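Local coordinates for protein transcriptional regulator (Streptococcus pneumoniae, PDB 2GNP) that probably regulates transcription in response to a small ligand, perhaps a sugar or sugar phosphate, held by its putative sugar-binding domain, at residues Ala122-Glu127 with Thr210-Leu215; Gly92-His97 with Leu170-Glu175; Val50-Ile55 with Leu75-Ser80; Gln45-Val50 with Ser70-Leu75. All coordinates share one frame; numbering follows the deposited sequence.

Contact 1 of 4, residues Ala122-Glu127 with Thr210-Leu215; sequences ATIVQE and TIAISL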
loop_
_atom_site.group_PDB
_atom_site.type_symbol
_atom_site.label_atom_id
_atom_site.label_comp_id
_atom_site.label_asym_id
_atom_site.label_seq_id
_atom_site.Cartn_x
_atom_site.Cartn_y
_atom_site.Cartn_z
ATOM N N ALA A 122 -11.561 -6.765 12.911
ATOM C CA ALA A 122 -10.594 -7.759 13.459
ATOM C C ALA A 122 -9.201 -7.192 13.500
ATOM O O ALA A 122 -8.823 -6.404 12.616
ATOM C CB ALA A 122 -10.596 -9.027 12.619
ATOM N N THR A 123 -8.444 -7.622 14.522
ATOM C CA THR A 123 -7.019 -7.325 14.676
ATOM C C THR A 123 -6.213 -7.966 13.543
ATOM O O THR A 123 -6.493 -9.110 13.137
ATOM C CB THR A 123 -6.536 -7.935 16.032
ATOM O OG1 THR A 123 -7.288 -7.329 17.103
ATOM C CG2 THR A 123 -5.109 -7.661 16.256
ATOM N N ILE A 124 -5.229 -7.229 13.045
ATOM C CA ILE A 124 -4.528 -7.646 11.826
ATOM C C ILE A 124 -3.804 -9.010 11.979
ATOM O O ILE A 124 -3.845 -9.814 11.069
ATOM C CB ILE A 124 -3.563 -6.512 11.335
ATOM C CG1 ILE A 124 -2.770 -6.919 10.079
ATOM C CG2 ILE A 124 -2.637 -6.079 12.440
ATOM C CD1 ILE A 124 -3.639 -7.226 8.864
ATOM N N VAL A 125 -3.169 -9.265 13.125
ATOM C CA VAL A 125 -2.463 -10.566 13.329
ATOM C C VAL A 125 -3.117 -11.316 14.513
ATOM O O VAL A 125 -3.179 -10.784 15.640
ATOM C CB VAL A 125 -0.938 -10.362 13.662
ATOM C CG1 VAL A 125 -0.279 -11.724 14.015
ATOM C CG2 VAL A 125 -0.194 -9.660 12.496
ATOM N N GLN A 126 -3.594 -12.538 14.235
ATOM C CA GLN A 126 -4.240 -13.350 15.249
ATOM C C GLN A 126 -3.140 -14.232 15.865
ATOM O O GLN A 126 -2.058 -14.419 15.258
ATOM C CB GLN A 126 -5.346 -14.217 14.639
ATOM C CG GLN A 126 -6.437 -13.434 13.907
ATOM C CD GLN A 126 -7.302 -12.666 14.873
ATOM O OE1 GLN A 126 -7.619 -11.472 14.658
ATOM N NE2 GLN A 126 -7.709 -13.336 15.973
ATOM N N GLU A 127 -3.448 -14.748 17.063
ATOM C CA GLU A 127 -2.592 -15.681 17.832
ATOM C C GLU A 127 -2.201 -16.961 17.090
ATOM O O GLU A 127 -1.061 -17.432 17.191
ATOM C CB GLU A 127 -3.308 -15.991 19.165
ATOM C CG GLU A 127 -3.389 -14.749 20.103
ATOM C CD GLU A 127 -4.601 -14.731 21.032
ATOM O OE1 GLU A 127 -4.432 -15.119 22.209
ATOM O OE2 GLU A 127 -5.721 -14.322 20.607
ATOM N N THR A 210 -2.833 -13.786 9.398
ATOM C CA THR A 210 -3.034 -12.347 9.080
ATOM C C THR A 210 -4.418 -12.131 8.413
ATOM O O THR A 210 -4.814 -12.861 7.498
ATOM C CB THR A 210 -1.889 -11.854 8.200
ATOM O OG1 THR A 210 -0.663 -12.040 8.923
ATOM C CG2 THR A 210 -2.058 -10.348 7.831
ATOM N N ILE A 211 -5.121 -11.096 8.923
ATOM C CA ILE A 211 -6.458 -10.819 8.475
ATOM C C ILE A 211 -6.331 -9.693 7.434
ATOM O O ILE A 211 -6.528 -8.514 7.724
ATOM C CB ILE A 211 -7.424 -10.409 9.623
ATOM C CG1 ILE A 211 -7.489 -11.505 10.698
ATOM C CG2 ILE A 211 -8.840 -10.193 9.031
ATOM C CD1 ILE A 211 -7.897 -12.858 10.184
ATOM N N ALA A 212 -5.931 -10.069 6.234
ATOM C CA ALA A 212 -5.724 -9.083 5.149
ATOM C C ALA A 212 -5.949 -9.732 3.814
ATOM O O ALA A 212 -5.873 -10.953 3.661
ATOM C CB ALA A 212 -4.272 -8.582 5.196
ATOM N N ILE A 213 -6.185 -8.904 2.804
ATOM C CA ILE A 213 -6.185 -9.407 1.424
ATOM C C ILE A 213 -4.915 -10.190 1.132
ATOM O O ILE A 213 -3.867 -9.838 1.607
ATOM C CB ILE A 213 -6.382 -8.266 0.414
ATOM C CG1 ILE A 213 -6.687 -8.769 -0.989
ATOM C CG2 ILE A 213 -5.200 -7.261 0.427
ATOM C CD1 ILE A 213 -7.061 -7.572 -1.951
ATOM N N SER A 214 -5.046 -11.281 0.388
ATOM C CA SER A 214 -3.814 -12.000 -0.025
ATOM C C SER A 214 -3.025 -11.241 -1.085
ATOM O O SER A 214 -3.583 -10.454 -1.852
ATOM C CB SER A 214 -4.198 -13.377 -0.548
ATOM O OG SER A 214 -4.872 -13.321 -1.803
ATOM N N LEU A 215 -1.708 -11.496 -1.180
ATOM C CA LEU A 215 -0.911 -10.904 -2.264
ATOM C C LEU A 215 -1.445 -11.346 -3.641
ATOM O O LEU A 215 -1.525 -10.537 -4.571
ATOM C CB LEU A 215 0.565 -11.298 -2.109
ATOM C CG LEU A 215 1.241 -10.815 -0.849
ATOM C CD1 LEU A 215 2.750 -11.060 -0.932
ATOM C CD2 LEU A 215 1.007 -9.319 -0.669
HETATM O O HOH W 1 -6.904 -6.540 9.762
#
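Ala-122 starts the contact, its CB lying 4.2 Å from CG2 of Ile-211; a small methyl suits a place beside a branched side chain. Its carbonyl is also bridged to that of Ile-211 by a water, which donates to Ile-211 O at 2.9 Å and only weakly to Ala-122 O. CB of Thr-123 points away from the other segment and the side chain touches Met-172, while the backbone O rests 3.6 Å from CG1 of Ile-211. Ile-124 and Ile-211 carry the contact between them. Ile-124 O accepts the N-H of Ile-211 at 2.8 Å in a nearly straight bond (167° at the hydrogen), and the CA of Thr-210 makes a C-H...O contact with the same O. CG1 of Ile-124 stands anti to the backbone N (chi1 178°), and the turn at chi2 (61°) brings CD1 back to 3.6 Å from Thr-210 CG2, 3.4 Å from Ile-211 O and 4.0 Å from Ala-212 CB. Val-125 forms a single beta bridge with Thr-210, whose OG1 is bonded to Leu-206 O. Gln-126 completes the walk, its CG 3.9 Å from CG1 of Ile-211, where helix 129-136 covers both side chains through Ile-135. Two loops of the domain are thus joined by one short, nearly straight backbone bond among largely buried aliphatic side chains, with a single water bridging Ile-211 O and, weakly, Ala-122 O.

Contact 2 of 4, residues Gly92-His97 with Leu170-Glu175; sequences GPSHIH and LDMLTE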
loop_
_atom_site.group_PDB
_atom_site.type_symbol
_atom_site.label_atom_id
_atom_site.label_comp_id
_atom_site.label_asym_id
_atom_site.label_seq_id
_atom_site.Cartn_x
_atom_site.Cartn_y
_atom_site.Cartn_z
ATOM N N GLY A 92 -4.275 -1.708 10.250
ATOM C CA GLY A 92 -2.859 -1.460 10.436
ATOM C C GLY A 92 -2.462 -2.041 11.764
ATOM O O GLY A 92 -3.242 -2.740 12.401
ATOM N N PRO A 93 -1.247 -1.730 12.215
ATOM C CA PRO A 93 -0.915 -2.093 13.588
ATOM C C PRO A 93 -1.551 -1.133 14.613
ATOM O O PRO A 93 -2.242 -0.192 14.248
ATOM C CB PRO A 93 0.619 -2.009 13.612
ATOM C CG PRO A 93 0.941 -1.017 12.617
ATOM C CD PRO A 93 -0.142 -1.031 11.544
ATOM N N SER A 94 -1.281 -1.394 15.886
ATOM C CA SER A 94 -2.056 -0.872 17.017
ATOM C C SER A 94 -1.881 0.610 17.421
ATOM O O SER A 94 -2.852 1.242 17.855
ATOM C CB SER A 94 -1.789 -1.756 18.234
ATOM O OG SER A 94 -0.578 -2.507 18.062
ATOM N N HIS A 95 -0.671 1.161 17.319
ATOM C CA HIS A 95 -0.421 2.496 17.888
ATOM C C HIS A 95 -0.076 3.594 16.879
ATOM O O HIS A 95 0.676 4.547 17.179
ATOM C CB HIS A 95 0.632 2.431 19.003
ATOM C CG HIS A 95 0.173 1.689 20.221
ATOM N ND1 HIS A 95 0.689 0.459 20.585
ATOM C CD2 HIS A 95 -0.748 2.002 21.164
ATOM C CE1 HIS A 95 0.096 0.044 21.692
ATOM N NE2 HIS A 95 -0.782 0.960 22.063
ATOM N N ILE A 96 -0.632 3.479 15.681
ATOM C CA ILE A 96 -0.434 4.529 14.678
ATOM C C ILE A 96 -1.438 5.671 14.898
ATOM O O ILE A 96 -2.413 5.506 15.637
ATOM C CB ILE A 96 -0.444 3.960 13.231
ATOM C CG1 ILE A 96 -1.843 3.478 12.836
ATOM C CG2 ILE A 96 0.606 2.818 13.107
ATOM C CD1 ILE A 96 -2.001 3.253 11.345
ATOM N N HIS A 97 -1.171 6.828 14.290
ATOM C CA HIS A 97 -2.060 7.981 14.388
ATOM C C HIS A 97 -3.467 7.613 13.939
ATOM O O HIS A 97 -3.631 6.952 12.895
ATOM C CB HIS A 97 -1.531 9.140 13.538
ATOM C CG HIS A 97 -0.450 9.933 14.206
ATOM N ND1 HIS A 97 -0.500 11.308 14.327
ATOM C CD2 HIS A 97 0.708 9.542 14.797
ATOM C CE1 HIS A 97 0.583 11.726 14.963
ATOM N NE2 HIS A 97 1.330 10.677 15.264
ATOM N N LEU A 170 5.691 -3.251 16.924
ATOM C CA LEU A 170 6.211 -3.726 18.193
ATOM C C LEU A 170 5.215 -4.380 19.155
ATOM O O LEU A 170 5.601 -5.284 19.915
ATOM C CB LEU A 170 6.952 -2.584 18.911
ATOM C CG LEU A 170 8.488 -2.644 18.911
ATOM C CD1 LEU A 170 9.135 -3.294 17.720
ATOM C CD2 LEU A 170 9.110 -1.286 19.127
ATOM N N ASP A 171 3.972 -3.928 19.180
ATOM C CA ASP A 171 3.021 -4.646 20.055
ATOM C C ASP A 171 2.029 -5.516 19.294
ATOM O O ASP A 171 1.064 -6.053 19.873
ATOM C CB ASP A 171 2.301 -3.700 21.023
ATOM C CG ASP A 171 3.101 -3.475 22.331
ATOM O OD1 ASP A 171 3.972 -2.570 22.344
ATOM O OD2 ASP A 171 2.853 -4.208 23.334
HETATM N N MSE A 172 2.274 -5.668 18.000
HETATM C CA MSE A 172 1.441 -6.522 17.175
HETATM C C MSE A 172 2.126 -7.883 16.894
HETATM O O MSE A 172 1.501 -8.957 17.036
HETATM C CB MSE A 172 1.078 -5.793 15.886
HETATM C CG MSE A 172 0.064 -6.553 15.005
HETATM SE SE MSE A 172 -1.597 -7.080 15.977
HETATM C CE MSE A 172 -2.289 -5.278 16.301
ATOM N N LEU A 173 3.402 -7.834 16.522
ATOM C CA LEU A 173 4.205 -9.034 16.321
ATOM C C LEU A 173 5.003 -9.400 17.568
ATOM O O LEU A 173 5.433 -8.514 18.328
ATOM C CB LEU A 173 5.180 -8.832 15.148
ATOM C CG LEU A 173 4.611 -8.365 13.789
ATOM C CD1 LEU A 173 5.729 -8.141 12.796
ATOM C CD2 LEU A 173 3.570 -9.419 13.232
ATOM N N THR A 174 5.215 -10.702 17.765
ATOM C CA THR A 174 5.980 -11.188 18.917
ATOM C C THR A 174 7.493 -11.082 18.652
ATOM O O THR A 174 7.926 -10.942 17.509
ATOM C CB THR A 174 5.621 -12.642 19.264
ATOM O OG1 THR A 174 6.174 -13.521 18.279
ATOM C CG2 THR A 174 4.087 -12.814 19.292
ATOM N N GLU A 175 8.285 -11.131 19.719
ATOM C CA GLU A 175 9.741 -11.235 19.590
ATOM C C GLU A 175 10.099 -12.356 18.622
ATOM O O GLU A 175 10.925 -12.167 17.731
ATOM C CB GLU A 175 10.382 -11.504 20.965
ATOM C CG GLU A 175 10.424 -10.262 21.836
ATOM C CD GLU A 175 11.219 -10.459 23.122
ATOM O OE1 GLU A 175 10.666 -11.052 24.093
ATOM O OE2 GLU A 175 12.396 -10.025 23.151
HETATM O O HOH W 2 2.482 -2.272 17.563
HETATM O O HOH W 3 -1.506 -4.096 20.157
#
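Ser-94 and Met-172 meet at the centre, the CE methyl of Met-172 (present as selenomethionine) lying 3.7 Å from OG and 4.0 Å from CB of the serine. The bends at chi2 (53°) and chi3 (66°) place SE and then CE, with CE against Ser-94; such flexibility suits methionine to an irregular surface. Beside it, CB of Pro-93 packs 4.4 Å from CB of Met-172, the proline ring offering a rigid apolar patch. Farther out, CE1 of His-95 stands 4.4 Å from CB of Asp-171, which comes to the imidazole at its edge, near the ring plane. Two waters link Ser-94 OG to the backbone of Asp-171. One lies 3.1 Å from OG and accepts the N-H of Asp-171; the other lies 2.8 Å from the same OG and donates to Asp-171 O. In the next shell Trp-65 touches Pro-93, and the Thr-174 side chain caps the start of helix 175-183. At the surface of the domain, the loop between strand 85-88 and helix 102-113 thereby meets the loop between helices 163-167 and 175-183. They are joined by light van der Waals packing and solvent, although the buried N of Ser-94 finds no partner.

Contact 3 of 4, residues Val50-Ile55 with Leu75-Ser80; sequences VLRNLI and LIHSKS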
loop_
_atom_site.group_PDB
_atom_site.type_symbol
_atom_site.label_atom_id
_atom_site.label_comp_id
_atom_site.label_asym_id
_atom_site.label_seq_id
_atom_site.Cartn_x
_atom_site.Cartn_y
_atom_site.Cartn_z
ATOM N N VAL A 50 -4.308 11.823 -9.380
ATOM C CA VAL A 50 -4.330 10.520 -10.031
ATOM C C VAL A 50 -5.514 9.691 -9.507
ATOM O O VAL A 50 -6.326 9.167 -10.285
ATOM C CB VAL A 50 -3.026 9.755 -9.840
ATOM C CG1 VAL A 50 -3.288 8.316 -10.165
ATOM C CG2 VAL A 50 -1.896 10.346 -10.740
ATOM N N LEU A 51 -5.685 9.622 -8.186
ATOM C CA LEU A 51 -6.770 8.766 -7.660
ATOM C C LEU A 51 -8.186 9.312 -8.026
ATOM O O LEU A 51 -9.101 8.568 -8.404
ATOM C CB LEU A 51 -6.627 8.626 -6.139
ATOM C CG LEU A 51 -7.676 7.751 -5.470
ATOM C CD1 LEU A 51 -7.607 6.320 -6.019
ATOM C CD2 LEU A 51 -7.383 7.710 -3.957
ATOM N N ARG A 52 -8.360 10.634 -7.917
ATOM C CA ARG A 52 -9.652 11.215 -8.214
ATOM C C ARG A 52 -10.089 10.846 -9.655
ATOM O O ARG A 52 -11.250 10.535 -9.939
ATOM C CB ARG A 52 -9.634 12.744 -7.976
ATOM C CG ARG A 52 -10.953 13.428 -8.362
ATOM C CD ARG A 52 -10.974 14.907 -8.013
ATOM N NE ARG A 52 -12.338 15.479 -8.111
ATOM C CZ ARG A 52 -12.936 15.903 -9.231
ATOM N NH1 ARG A 52 -12.362 15.732 -10.430
ATOM N NH2 ARG A 52 -14.155 16.428 -9.159
ATOM N N ASN A 53 -9.124 10.886 -10.586
ATOM C CA ASN A 53 -9.397 10.510 -11.976
ATOM C C ASN A 53 -9.750 9.042 -12.227
ATOM O O ASN A 53 -10.430 8.690 -13.214
ATOM C CB ASN A 53 -8.209 10.942 -12.835
ATOM C CG ASN A 53 -8.278 12.418 -13.189
ATOM O OD1 ASN A 53 -9.373 13.010 -13.173
ATOM N ND2 ASN A 53 -7.128 13.025 -13.516
ATOM N N LEU A 54 -9.247 8.181 -11.343
ATOM C CA LEU A 54 -9.501 6.751 -11.391
ATOM C C LEU A 54 -10.886 6.422 -10.885
ATOM O O LEU A 54 -11.511 5.461 -11.334
ATOM C CB LEU A 54 -8.452 5.975 -10.578
ATOM C CG LEU A 54 -6.984 6.003 -11.046
ATOM C CD1 LEU A 54 -6.115 5.152 -10.097
ATOM C CD2 LEU A 54 -6.824 5.568 -12.531
ATOM N N ILE A 55 -11.388 7.228 -9.942
ATOM C CA ILE A 55 -12.658 6.931 -9.315
ATOM C C ILE A 55 -13.847 7.258 -10.221
ATOM O O ILE A 55 -14.020 8.396 -10.666
ATOM C CB ILE A 55 -12.802 7.569 -7.905
ATOM C CG1 ILE A 55 -11.676 7.039 -6.991
ATOM C CG2 ILE A 55 -14.171 7.230 -7.298
ATOM C CD1 ILE A 55 -11.506 7.796 -5.592
ATOM N N LEU A 75 -5.801 15.878 0.661
ATOM C CA LEU A 75 -5.820 16.785 -0.513
ATOM C C LEU A 75 -6.822 16.523 -1.587
ATOM O O LEU A 75 -7.140 17.419 -2.408
ATOM C CB LEU A 75 -4.440 16.847 -1.155
ATOM C CG LEU A 75 -3.271 17.227 -0.252
ATOM C CD1 LEU A 75 -2.009 17.301 -1.102
ATOM C CD2 LEU A 75 -3.518 18.584 0.481
ATOM N N ILE A 76 -7.335 15.282 -1.661
ATOM C CA ILE A 76 -8.133 14.937 -2.803
ATOM C C ILE A 76 -9.446 15.732 -2.844
ATOM O O ILE A 76 -10.078 15.952 -1.779
ATOM C CB ILE A 76 -8.396 13.391 -2.844
ATOM C CG1 ILE A 76 -8.929 12.963 -4.214
ATOM C CG2 ILE A 76 -9.355 12.971 -1.709
ATOM C CD1 ILE A 76 -8.893 11.419 -4.393
ATOM N N HIS A 77 -9.858 16.122 -4.060
ATOM C CA HIS A 77 -11.113 16.886 -4.250
ATOM C C HIS A 77 -12.292 15.965 -4.369
ATOM O O HIS A 77 -12.223 14.914 -5.051
ATOM C CB HIS A 77 -11.060 17.812 -5.493
ATOM C CG HIS A 77 -12.116 18.867 -5.462
ATOM N ND1 HIS A 77 -13.376 18.688 -6.006
ATOM C CD2 HIS A 77 -12.126 20.092 -4.880
ATOM C CE1 HIS A 77 -14.113 19.759 -5.758
ATOM N NE2 HIS A 77 -13.374 20.630 -5.096
ATOM N N SER A 78 -13.408 16.355 -3.750
ATOM C CA SER A 78 -14.667 15.593 -3.896
ATOM C C SER A 78 -15.107 15.434 -5.361
ATOM O O SER A 78 -14.709 16.216 -6.245
ATOM C CB SER A 78 -15.789 16.279 -3.100
ATOM O OG SER A 78 -16.096 17.525 -3.726
ATOM N N LYS A 79 -15.918 14.430 -5.628
ATOM C CA LYS A 79 -16.497 14.189 -6.973
ATOM C C LYS A 79 -17.828 13.495 -6.848
ATOM O O LYS A 79 -18.002 12.619 -5.991
ATOM C CB LYS A 79 -15.510 13.335 -7.783
ATOM C CG LYS A 79 -15.850 12.966 -9.229
ATOM C CD LYS A 79 -14.807 11.871 -9.693
ATOM C CE LYS A 79 -14.678 11.792 -11.192
ATOM N NZ LYS A 79 -13.622 10.789 -11.571
ATOM N N SER A 80 -18.823 13.889 -7.659
ATOM C CA SER A 80 -20.141 13.264 -7.536
ATOM C C SER A 80 -20.272 11.939 -8.265
ATOM O O SER A 80 -20.738 11.905 -9.417
ATOM C CB SER A 80 -21.301 14.196 -7.990
ATOM O OG SER A 80 -21.239 15.426 -7.258
HETATM O O HOH W 4 -12.870 9.621 -14.122
#
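Arg-52, in the last turn of helix 36-54, faces Ile-76 in the loop after helix 67-75, with their CA atoms 6.7 Å apart. That second helix belongs to a beta-alpha-beta crossover, presumably right-handed as is usual for such units, which links the parallel strands 60-63 and 85-88 and is consistent with a Rossmann-like domain. Ile-76 packs against the helix surface, CD1 touching Leu-51 CB and CG1 lying 3.8 Å from Arg-52 CB, and Phe-113 of helix 102-113 covers it from beyond the two segments. Arg-52 runs out extended alongside His-77 (chi2 175° placing CD, chi3 -167° placing NE), long enough to reach the neighbouring loop. NE and NH2 both hold Ser-78 O, at 3.1 and 3.0 Å, in a side-on grip with the oxygen in the guanidinium plane; a further, weak bond goes from NE to His-77 O. Ser-78 O accepts a third hydrogen bond, from His-77 ND1 (2.8 Å), so arginine and histidine steady one carbonyl together. Over one face of the guanidinium passes Lys-79, CB 3.6 Å from NH2. Its extended chain carries the ammonium to the carbonyls at the helix C-terminus, where a positive charge should be favourable. There NZ donates 2.9 Å to Arg-52 O and 2.6 Å to Ile-55 O, the latter close to in line with the C=O bond (163°), while a water that accepts from NZ donates to Asn-53 O.

Contact 4 of 4, residues Gln45-Val50 with Ser70-Leu75; sequences QVAAGV and SNLVDL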
loop_
_atom_site.group_PDB
_atom_site.type_symbol
_atom_site.label_atom_id
_atom_site.label_comp_id
_atom_site.label_asym_id
_atom_site.label_seq_id
_atom_site.Cartn_x
_atom_site.Cartn_y
_atom_site.Cartn_z
ATOM N N GLN A 45 -0.181 15.672 -3.764
ATOM C CA GLN A 45 -1.104 16.315 -4.707
ATOM C C GLN A 45 -1.203 15.537 -6.017
ATOM O O GLN A 45 -2.261 15.414 -6.612
ATOM C CB GLN A 45 -0.656 17.779 -4.955
ATOM C CG GLN A 45 -1.618 18.542 -5.790
ATOM C CD GLN A 45 -3.004 18.650 -5.131
ATOM O OE1 GLN A 45 -3.992 18.193 -5.696
ATOM N NE2 GLN A 45 -3.063 19.214 -3.933
ATOM N N VAL A 46 -0.056 15.019 -6.476
ATOM C CA VAL A 46 -0.028 14.256 -7.711
ATOM C C VAL A 46 -0.901 13.024 -7.477
ATOM O O VAL A 46 -1.820 12.737 -8.269
ATOM C CB VAL A 46 1.382 13.895 -8.089
ATOM C CG1 VAL A 46 1.389 12.787 -9.189
ATOM C CG2 VAL A 46 2.152 15.188 -8.559
ATOM N N ALA A 47 -0.706 12.415 -6.312
ATOM C CA ALA A 47 -1.380 11.128 -5.973
ATOM C C ALA A 47 -2.874 11.364 -5.872
ATOM O O ALA A 47 -3.667 10.573 -6.371
ATOM C CB ALA A 47 -0.832 10.537 -4.685
ATOM N N ALA A 48 -3.241 12.490 -5.239
ATOM C CA ALA A 48 -4.646 12.841 -5.095
ATOM C C ALA A 48 -5.314 13.027 -6.443
ATOM O O ALA A 48 -6.395 12.476 -6.680
ATOM C CB ALA A 48 -4.824 14.138 -4.227
ATOM N N GLY A 49 -4.660 13.766 -7.347
ATOM C CA GLY A 49 -5.197 13.949 -8.677
ATOM C C GLY A 49 -5.367 12.635 -9.434
ATOM O O GLY A 49 -6.413 12.376 -10.056
ATOM N N VAL A 50 -4.308 11.823 -9.380
ATOM C CA VAL A 50 -4.330 10.520 -10.031
ATOM C C VAL A 50 -5.514 9.691 -9.507
ATOM O O VAL A 50 -6.326 9.167 -10.285
ATOM C CB VAL A 50 -3.026 9.755 -9.840
ATOM C CG1 VAL A 50 -3.288 8.316 -10.165
ATOM C CG2 VAL A 50 -1.896 10.346 -10.740
ATOM N N SER A 70 -2.953 8.948 4.209
ATOM C CA SER A 70 -3.630 10.045 4.921
ATOM C C SER A 70 -3.333 11.367 4.215
ATOM O O SER A 70 -4.210 12.201 3.995
ATOM C CB SER A 70 -3.209 10.076 6.376
ATOM O OG SER A 70 -3.831 11.190 7.034
ATOM N N ASN A 71 -2.077 11.538 3.826
ATOM C CA ASN A 71 -1.657 12.784 3.156
ATOM C C ASN A 71 -2.365 12.996 1.813
ATOM O O ASN A 71 -2.672 14.116 1.416
ATOM C CB ASN A 71 -0.130 12.787 3.004
ATOM C CG ASN A 71 0.631 12.910 4.348
ATOM O OD1 ASN A 71 0.074 13.290 5.422
ATOM N ND2 ASN A 71 1.923 12.631 4.285
ATOM N N LEU A 72 -2.638 11.908 1.068
ATOM C CA LEU A 72 -3.308 12.117 -0.187
ATOM C C LEU A 72 -4.785 12.358 0.062
ATOM O O LEU A 72 -5.364 13.218 -0.594
ATOM C CB LEU A 72 -3.017 10.968 -1.168
ATOM C CG LEU A 72 -3.918 9.789 -1.406
ATOM C CD1 LEU A 72 -5.315 10.175 -1.997
ATOM C CD2 LEU A 72 -3.167 8.732 -2.311
ATOM N N VAL A 73 -5.371 11.607 1.004
ATOM C CA VAL A 73 -6.787 11.778 1.327
ATOM C C VAL A 73 -7.086 13.239 1.743
ATOM O O VAL A 73 -8.092 13.828 1.352
ATOM C CB VAL A 73 -7.276 10.779 2.402
ATOM C CG1 VAL A 73 -8.729 11.128 2.765
ATOM C CG2 VAL A 73 -7.257 9.357 1.792
ATOM N N ASP A 74 -6.195 13.818 2.512
ATOM C CA ASP A 74 -6.382 15.232 2.954
ATOM C C ASP A 74 -6.550 16.165 1.733
ATOM O O ASP A 74 -7.337 17.158 1.751
ATOM C CB ASP A 74 -5.161 15.693 3.730
ATOM C CG ASP A 74 -5.121 15.203 5.160
ATOM O OD1 ASP A 74 -6.099 14.635 5.671
ATOM O OD2 ASP A 74 -4.063 15.425 5.808
ATOM N N LEU A 75 -5.801 15.878 0.661
ATOM C CA LEU A 75 -5.820 16.785 -0.513
ATOM C C LEU A 75 -6.822 16.523 -1.587
ATOM O O LEU A 75 -7.140 17.419 -2.408
ATOM C CB LEU A 75 -4.440 16.847 -1.155
ATOM C CG LEU A 75 -3.271 17.227 -0.252
ATOM C CD1 LEU A 75 -2.009 17.301 -1.102
ATOM C CD2 LEU A 75 -3.518 18.584 0.481
#
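Leu-75 and Gln-45 approach each other through their torsions: Leu-75 CG stands anti to its carbonyl carbon and chi2 (-177°) then places CD1, while Gln-45 has CG anti to its backbone N and a bend at chi2 (61°) that sets CD. The two side chains cross at a slant, with Gln-45 NE2 3.6 Å from Leu-75 CD1, so the amide nitrogen lies beside a methyl at the exposed edge of the crossing, where a residue part aliphatic and part polar fits well. Deeper in, Leu-72 reaches between two alanines: its CD2 lies 3.8 Å from Ala-47 CB and its CD1 4.1 Å from Ala-48 CA. Ala-48 CB in turn rests 3.8 Å from Leu-72 O and 4.1 Å from Leu-75 CB. These small methyls let the backbones come near, Ala-48 CA lying 5.1 Å from Leu-72 CA and the short axes 8.2 Å apart at a crossing angle of -65°. Beyond the pair, Ala-47 touches Ile-250 of strand 248-252, and Leu-72 also touches Leu-51 in the next turn of helix 36-54. Small residues on one helix receiving leucines from its neighbour make a close helix-helix crossing beside a mainly parallel sheet, as in the Rossmann-like alpha/beta fold to which this putative sugar-binding domain is related.

The four contacts form two groups within one alpha/beta domain. Contacts 3 and 4, with centres 8 Å apart, share helix 36-54 and interleave along the chain; they come first and fasten that helix to helix 67-75 and the loop after it. Contacts 1 and 2, centres 13 Å apart, also interleave, and they touch directly: Val-125 CG2 lies 3.8 Å from Leu-173 CD2, and Ile-124 packs on Gly-92 O. Both join loops between the strands and helices of the domain. Between the groups the centres are about 26 to 31 Å apart, so the two lie in different parts of a single domain, though nearest atoms of contacts 2 and 4 are about 7 Å apart.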